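Local structure of KLLA0E08119p (3VA7) at residues 334-337 / 338-341; 425-428 / 429-433. The protein probably carboxylates urea to urea-1-carboxylate with ATP, hydrogencarbonate and biotin, this chain being the urea carboxylase part of a longer enzyme that probably also hydrolyses the product. All coordinates share one frame; numbering follows the deposited sequence.

Interaction 1 (334-337 / 338-341); sequences GLDL and VEWM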
ATOM      1  N   GLY A 334     -29.478 -29.486   0.804  1.00 27.84           N
ATOM      2  CA  GLY A 334     -28.260 -30.216   1.122  1.00 26.33           C
ATOM      3  C   GLY A 334     -27.717 -30.913  -0.104  1.00 27.34           C
ATOM      4  O   GLY A 334     -26.900 -31.832   0.019  1.00 27.66           O
ATOM      5  N   LEU A 335     -28.202 -30.537  -1.294  1.00 27.16           N
ATOM      6  CA  LEU A 335     -27.726 -31.146  -2.530  1.00 27.47           C
ATOM      7  C   LEU A 335     -26.536 -30.404  -3.064  1.00 27.60           C
ATOM      8  O   LEU A 335     -26.456 -29.199  -2.960  1.00 28.55           O
ATOM      9  CB  LEU A 335     -28.810 -31.140  -3.610  1.00 27.52           C
ATOM     10  CG  LEU A 335     -30.060 -31.978  -3.292  1.00 28.23           C
ATOM     11  CD1 LEU A 335     -30.985 -31.946  -4.497  1.00 27.29           C
ATOM     12  CD2 LEU A 335     -29.733 -33.392  -2.862  1.00 24.94           C
ATOM     13  N   ASP A 336     -25.596 -31.123  -3.636  1.00 27.33           N
ATOM     14  CA  ASP A 336     -24.557 -30.470  -4.353  1.00 27.82           C
ATOM     15  C   ASP A 336     -24.974 -30.592  -5.842  1.00 27.86           C
ATOM     16  O   ASP A 336     -24.826 -31.660  -6.464  1.00 27.20           O
ATOM     17  CB  ASP A 336     -23.222 -31.135  -4.029  1.00 27.95           C
ATOM     18  CG  ASP A 336     -22.056 -30.587  -4.850  1.00 31.55           C
ATOM     19  OD1 ASP A 336     -20.898 -30.869  -4.440  1.00 32.17           O
ATOM     20  OD2 ASP A 336     -22.267 -29.906  -5.910  1.00 34.64           O
ATOM     21  N   LEU A 337     -25.478 -29.481  -6.393  1.00 27.29           N
ATOM     22  CA  LEU A 337     -25.947 -29.418  -7.786  1.00 26.88           C
ATOM     23  C   LEU A 337     -24.879 -29.725  -8.861  1.00 26.93           C
ATOM     24  O   LEU A 337     -25.142 -30.480  -9.781  1.00 27.95           O
ATOM     25  CB  LEU A 337     -26.602 -28.070  -8.040  1.00 26.03           C
ATOM     26  CG  LEU A 337     -27.876 -27.842  -7.213  1.00 26.45           C
ATOM     27  CD1 LEU A 337     -28.409 -26.499  -7.676  1.00 26.25           C
ATOM     28  CD2 LEU A 337     -28.987 -29.010  -7.354  1.00 20.76           C
ATOM     29  N   VAL A 338     -23.677 -29.174  -8.739  1.00 27.02           N
ATOM     30  CA  VAL A 338     -22.535 -29.602  -9.577  1.00 26.51           C
ATOM     31  C   VAL A 338     -22.334 -31.112  -9.533  1.00 27.52           C
ATOM     32  O   VAL A 338     -22.065 -31.714 -10.549  1.00 27.79           O
ATOM     33  CB  VAL A 338     -21.215 -28.812  -9.268  1.00 25.70           C
ATOM     34  CG1 VAL A 338     -19.940 -29.466  -9.902  1.00 25.53           C
ATOM     35  CG2 VAL A 338     -21.347 -27.347  -9.687  1.00 21.38           C
ATOM     36  N   GLU A 339     -22.450 -31.736  -8.368  1.00 29.93           N
ATOM     37  CA  GLU A 339     -22.222 -33.199  -8.282  1.00 31.44           C
ATOM     38  C   GLU A 339     -23.259 -33.901  -9.172  1.00 32.48           C
ATOM     39  O   GLU A 339     -22.899 -34.714 -10.027  1.00 32.15           O
ATOM     40  CB  GLU A 339     -22.375 -33.719  -6.851  1.00 31.70           C
ATOM     41  CG  GLU A 339     -22.203 -35.254  -6.759  1.00 33.73           C
ATOM     42  CD  GLU A 339     -22.364 -35.824  -5.353  1.00 34.45           C
ATOM     43  OE1 GLU A 339     -22.398 -37.071  -5.215  1.00 39.70           O
ATOM     44  OE2 GLU A 339     -22.486 -35.039  -4.400  1.00 35.40           O
ATOM     45  N   TRP A 340     -24.537 -33.561  -8.946  1.00 32.64           N
ATOM     46  CA  TRP A 340     -25.637 -34.006  -9.768  1.00 33.37           C
ATOM     47  C   TRP A 340     -25.380 -33.802 -11.255  1.00 32.71           C
ATOM     48  O   TRP A 340     -25.454 -34.739 -12.017  1.00 33.66           O
ATOM     49  CB  TRP A 340     -26.897 -33.303  -9.341  1.00 33.69           C
ATOM     50  CG  TRP A 340     -27.596 -33.989  -8.253  1.00 39.63           C
ATOM     51  CD1 TRP A 340     -27.080 -34.362  -7.016  1.00 44.18           C
ATOM     52  CD2 TRP A 340     -28.957 -34.439  -8.270  1.00 45.45           C
ATOM     53  NE1 TRP A 340     -28.049 -35.030  -6.273  1.00 46.18           N
ATOM     54  CE2 TRP A 340     -29.210 -35.073  -7.007  1.00 47.51           C
ATOM     55  CE3 TRP A 340     -29.995 -34.377  -9.226  1.00 44.20           C
ATOM     56  CZ2 TRP A 340     -30.464 -35.621  -6.688  1.00 48.78           C
ATOM     57  CZ3 TRP A 340     -31.231 -34.890  -8.911  1.00 43.05           C
ATOM     58  CH2 TRP A 340     -31.461 -35.519  -7.661  1.00 49.10           C
ATOM     59  N   MET A 341     -25.058 -32.597 -11.669  1.00 32.01           N
ATOM     60  CA  MET A 341     -24.748 -32.355 -13.056  1.00 32.02           C
ATOM     61  C   MET A 341     -23.708 -33.375 -13.537  1.00 32.63           C
ATOM     62  O   MET A 341     -23.880 -34.025 -14.579  1.00 33.62           O
ATOM     63  CB  MET A 341     -24.200 -30.944 -13.247  1.00 31.74           C
ATOM     64  CG  MET A 341     -25.218 -29.786 -13.015  1.00 32.40           C
ATOM     65  SD  MET A 341     -24.473 -28.154 -13.251  1.00 36.18           S
ATOM     66  CE  MET A 341     -23.829 -28.182 -14.907  1.00 30.96           C
TER
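L335 sets its CD1 methyl over one face of the W340 indole, five residues on. CD1 stands 4.2 Å above the plane of the W340 ring, displaced toward its rim, and the two side chains run at a slant to each other; the other methyl, L335 CD2, lies 4.1 Å from W340 NE1. The leucine reaches the indole because CG is set opposite the carbonyl carbon (chi1 -64°); the L335 side chain also touches I252 of strand 249-261.

D336 is the N-cap of helix 337-345. Its CG lies anti to the backbone N (chi1 175°), which swings the carboxylate back over the first turn, where OD2 accepts from E339 N at 3.1 Å. The amide comes from above the carboxylate plane, 69° out of it, rather than within it. D336 O in turn receives W340 N at 3.1 Å in a nearly straight bond lying in the carbonyl plane. This N-cap belongs to the biotin carboxylase part of the chain, at the turn that joins helices 326-333 and 337-345, and it faces helix 40-53. The carboxylates of D336 and E339 stand almost perpendicular, with OD1 of D336 4.5 Å from OE2 of E339; R52 forms salt bridges to both, which probably offsets their repulsion, and R45 pairs with D336 OD2. An asparagine in place of this aspartate would probably leave R45 without its negative mate and R52 with one acid fewer.

L337 O continues the helical bonding, taking M341 N at 2.8 Å, while the L337 side chain turns to Q240 and M242 of strand 235-244.

Interaction 2 (425-428 / 429-433); sequences DAIM and KLNQA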
ATOM      1  N   ASP A 425     -34.943 -15.445  10.445  1.00 42.43           N
ATOM      2  CA  ASP A 425     -33.648 -15.881  10.969  1.00 42.81           C
ATOM      3  C   ASP A 425     -32.520 -15.623   9.939  1.00 44.24           C
ATOM      4  O   ASP A 425     -31.352 -15.294  10.318  1.00 44.40           O
ATOM      5  CB  ASP A 425     -33.676 -17.355  11.343  1.00 42.18           C
ATOM      6  CG  ASP A 425     -32.502 -17.750  12.195  1.00 43.52           C
ATOM      7  OD1 ASP A 425     -32.044 -16.854  12.946  1.00 48.27           O
ATOM      8  OD2 ASP A 425     -32.043 -18.925  12.139  1.00 39.91           O
ATOM      9  N   ALA A 426     -32.887 -15.766   8.654  1.00 44.26           N
ATOM     10  CA  ALA A 426     -31.968 -15.685   7.532  1.00 44.26           C
ATOM     11  C   ALA A 426     -31.624 -14.245   7.246  1.00 44.58           C
ATOM     12  O   ALA A 426     -30.456 -13.945   6.872  1.00 44.47           O
ATOM     13  CB  ALA A 426     -32.597 -16.286   6.319  1.00 44.80           C
ATOM     14  N   ILE A 427     -32.622 -13.363   7.406  1.00 43.41           N
ATOM     15  CA  ILE A 427     -32.405 -11.943   7.176  1.00 43.55           C
ATOM     16  C   ILE A 427     -31.452 -11.366   8.231  1.00 44.21           C
ATOM     17  O   ILE A 427     -30.583 -10.553   7.918  1.00 44.27           O
ATOM     18  CB  ILE A 427     -33.709 -11.162   7.168  1.00 43.84           C
ATOM     19  CG1 ILE A 427     -34.422 -11.378   5.840  1.00 42.52           C
ATOM     20  CG2 ILE A 427     -33.455  -9.652   7.404  1.00 43.22           C
ATOM     21  CD1 ILE A 427     -35.844 -11.057   5.932  1.00 44.78           C
ATOM     22  N   MET A 428     -31.605 -11.816   9.475  1.00 44.18           N
ATOM     23  CA  MET A 428     -30.733 -11.402  10.528  1.00 44.20           C
ATOM     24  C   MET A 428     -29.366 -11.991  10.253  1.00 42.99           C
ATOM     25  O   MET A 428     -28.368 -11.281  10.334  1.00 43.96           O
ATOM     26  CB  MET A 428     -31.269 -11.836  11.887  1.00 44.70           C
ATOM     27  CG  MET A 428     -32.349 -10.928  12.442  1.00 49.20           C
ATOM     28  SD  MET A 428     -32.837 -11.459  14.144  1.00 61.28           S
ATOM     29  CE  MET A 428     -33.934 -12.919  13.821  1.00 55.69           C
ATOM     30  N   LYS A 429     -29.311 -13.265   9.888  1.00 41.08           N
ATOM     31  CA  LYS A 429     -28.015 -13.872   9.616  1.00 39.66           C
ATOM     32  C   LYS A 429     -27.280 -13.142   8.536  1.00 38.73           C
ATOM     33  O   LYS A 429     -26.058 -13.063   8.574  1.00 38.67           O
ATOM     34  CB  LYS A 429     -28.098 -15.358   9.292  1.00 39.02           C
ATOM     35  CG  LYS A 429     -28.082 -16.214  10.537  1.00 38.08           C
ATOM     36  CD  LYS A 429     -28.493 -17.606  10.270  1.00 37.23           C
ATOM     37  CE  LYS A 429     -28.575 -18.284  11.560  1.00 39.88           C
ATOM     38  NZ  LYS A 429     -28.516 -19.751  11.348  1.00 43.17           N
ATOM     39  N   LEU A 430     -28.029 -12.594   7.596  1.00 37.30           N
ATOM     40  CA  LEU A 430     -27.419 -12.058   6.426  1.00 36.86           C
ATOM     41  C   LEU A 430     -26.823 -10.710   6.796  1.00 37.92           C
ATOM     42  O   LEU A 430     -25.687 -10.368   6.358  1.00 38.23           O
ATOM     43  CB  LEU A 430     -28.422 -11.941   5.270  1.00 36.22           C
ATOM     44  CG  LEU A 430     -27.939 -11.056   4.136  1.00 31.50           C
ATOM     45  CD1 LEU A 430     -26.867 -11.817   3.375  1.00 29.27           C
ATOM     46  CD2 LEU A 430     -29.076 -10.596   3.242  1.00 26.90           C
ATOM     47  N   ASN A 431     -27.578  -9.959   7.607  1.00 38.04           N
ATOM     48  CA  ASN A 431     -27.091  -8.681   8.121  1.00 38.24           C
ATOM     49  C   ASN A 431     -25.804  -8.947   8.914  1.00 38.30           C
ATOM     50  O   ASN A 431     -24.793  -8.292   8.637  1.00 38.86           O
ATOM     51  CB  ASN A 431     -28.152  -7.873   8.893  1.00 37.78           C
ATOM     52  CG  ASN A 431     -29.237  -7.250   7.969  1.00 38.94           C
ATOM     53  OD1 ASN A 431     -29.033  -6.210   7.338  1.00 41.59           O
ATOM     54  ND2 ASN A 431     -30.408  -7.867   7.943  1.00 37.08           N
ATOM     55  N   GLN A 432     -25.786  -9.935   9.812  1.00 37.71           N
ATOM     56  CA  GLN A 432     -24.556 -10.172  10.553  1.00 38.44           C
ATOM     57  C   GLN A 432     -23.420 -10.487   9.560  1.00 38.68           C
ATOM     58  O   GLN A 432     -22.355  -9.851   9.623  1.00 39.23           O
ATOM     59  CB  GLN A 432     -24.656 -11.204  11.692  1.00 37.70           C
ATOM     60  CG  GLN A 432     -23.355 -11.244  12.575  1.00 41.79           C
ATOM     61  CD  GLN A 432     -23.204 -12.458  13.607  1.00 46.00           C
ATOM     62  OE1 GLN A 432     -24.156 -12.830  14.270  1.00 45.78           O
ATOM     63  NE2 GLN A 432     -21.972 -13.009  13.759  1.00 48.03           N
ATOM     64  N   ALA A 433     -23.645 -11.414   8.628  1.00 38.04           N
ATOM     65  CA  ALA A 433     -22.609 -11.769   7.628  1.00 37.11           C
ATOM     66  C   ALA A 433     -22.039 -10.539   6.887  1.00 36.19           C
ATOM     67  O   ALA A 433     -20.833 -10.372   6.775  1.00 34.88           O
ATOM     68  CB  ALA A 433     -23.135 -12.834   6.621  1.00 36.41           C
TER
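K429 extends its chain past D425 O toward the carboxylate of D425, one helical turn earlier, in a pairing of opposite charges. The separation of 3.7 Å between D425 OD2 and K429 NZ makes it a long salt bridge; CE comes about as near, 3.6 Å from the same D425 OD2. The aspartate CG, anti to the backbone N (chi1 -165°), leads the carboxylate to the lysine, whose side chain crosses it obliquely. Each charged end has another partner: K421 N for D425 OD2, and H419 O for K429 NZ.

Among the polar bonds to the backbone, I427 O is the focus. It accepts N431 N at 3.1 Å, the regular i to i+4 bond, and also the side-chain amide of the same residue, N431 ND2, at 2.7 Å. The two donors come from opposite faces of the carbonyl plane; ND2 sits 45° out of it, and its bond is bent to 131° at the hydrogen. Ordinary helical bonds flank this site, K429 N to D425 O and Q432 N to M428 O, with a weak one from L430 N to A426 O.

In van der Waals contact, the I427 methyl CG2 lies 3.6 Å from the amide nitrogen N431 ND2, the two side chains running side by side. A426 and L430 instead pack on I364, seating helix 423-435 of the biotin carboxylase C-terminal domain against strand 362-372 of the large antiparallel sheet.

With N431 ND2 also bonded to A453 O, and OD1 to S454 OG, this amide is fixed at both ends and ties the helix to the end of helix 446-454.

How the interactions relate
Both contacts are partly buried and belong to the biotin carboxylase part, their centres about 25 Å apart and their nearest atoms about 14 Å apart, without touching. Interaction 1 marks a helix start, whereas interaction 2 lies within a helix already under way. Each helix packs on the same large antiparallel sheet, but on different strands: 235-244 and 249-261 for interaction 1, 362-372 and 412-420 for interaction 2. Interaction 1 has four buried touching residues, against three in interaction 2, and its acids form salt bridges to arginines of helix 40-53. Interaction 2 has two exposed residues, M428 and Q432, and places an acid and a base on the same helix, one turn apart.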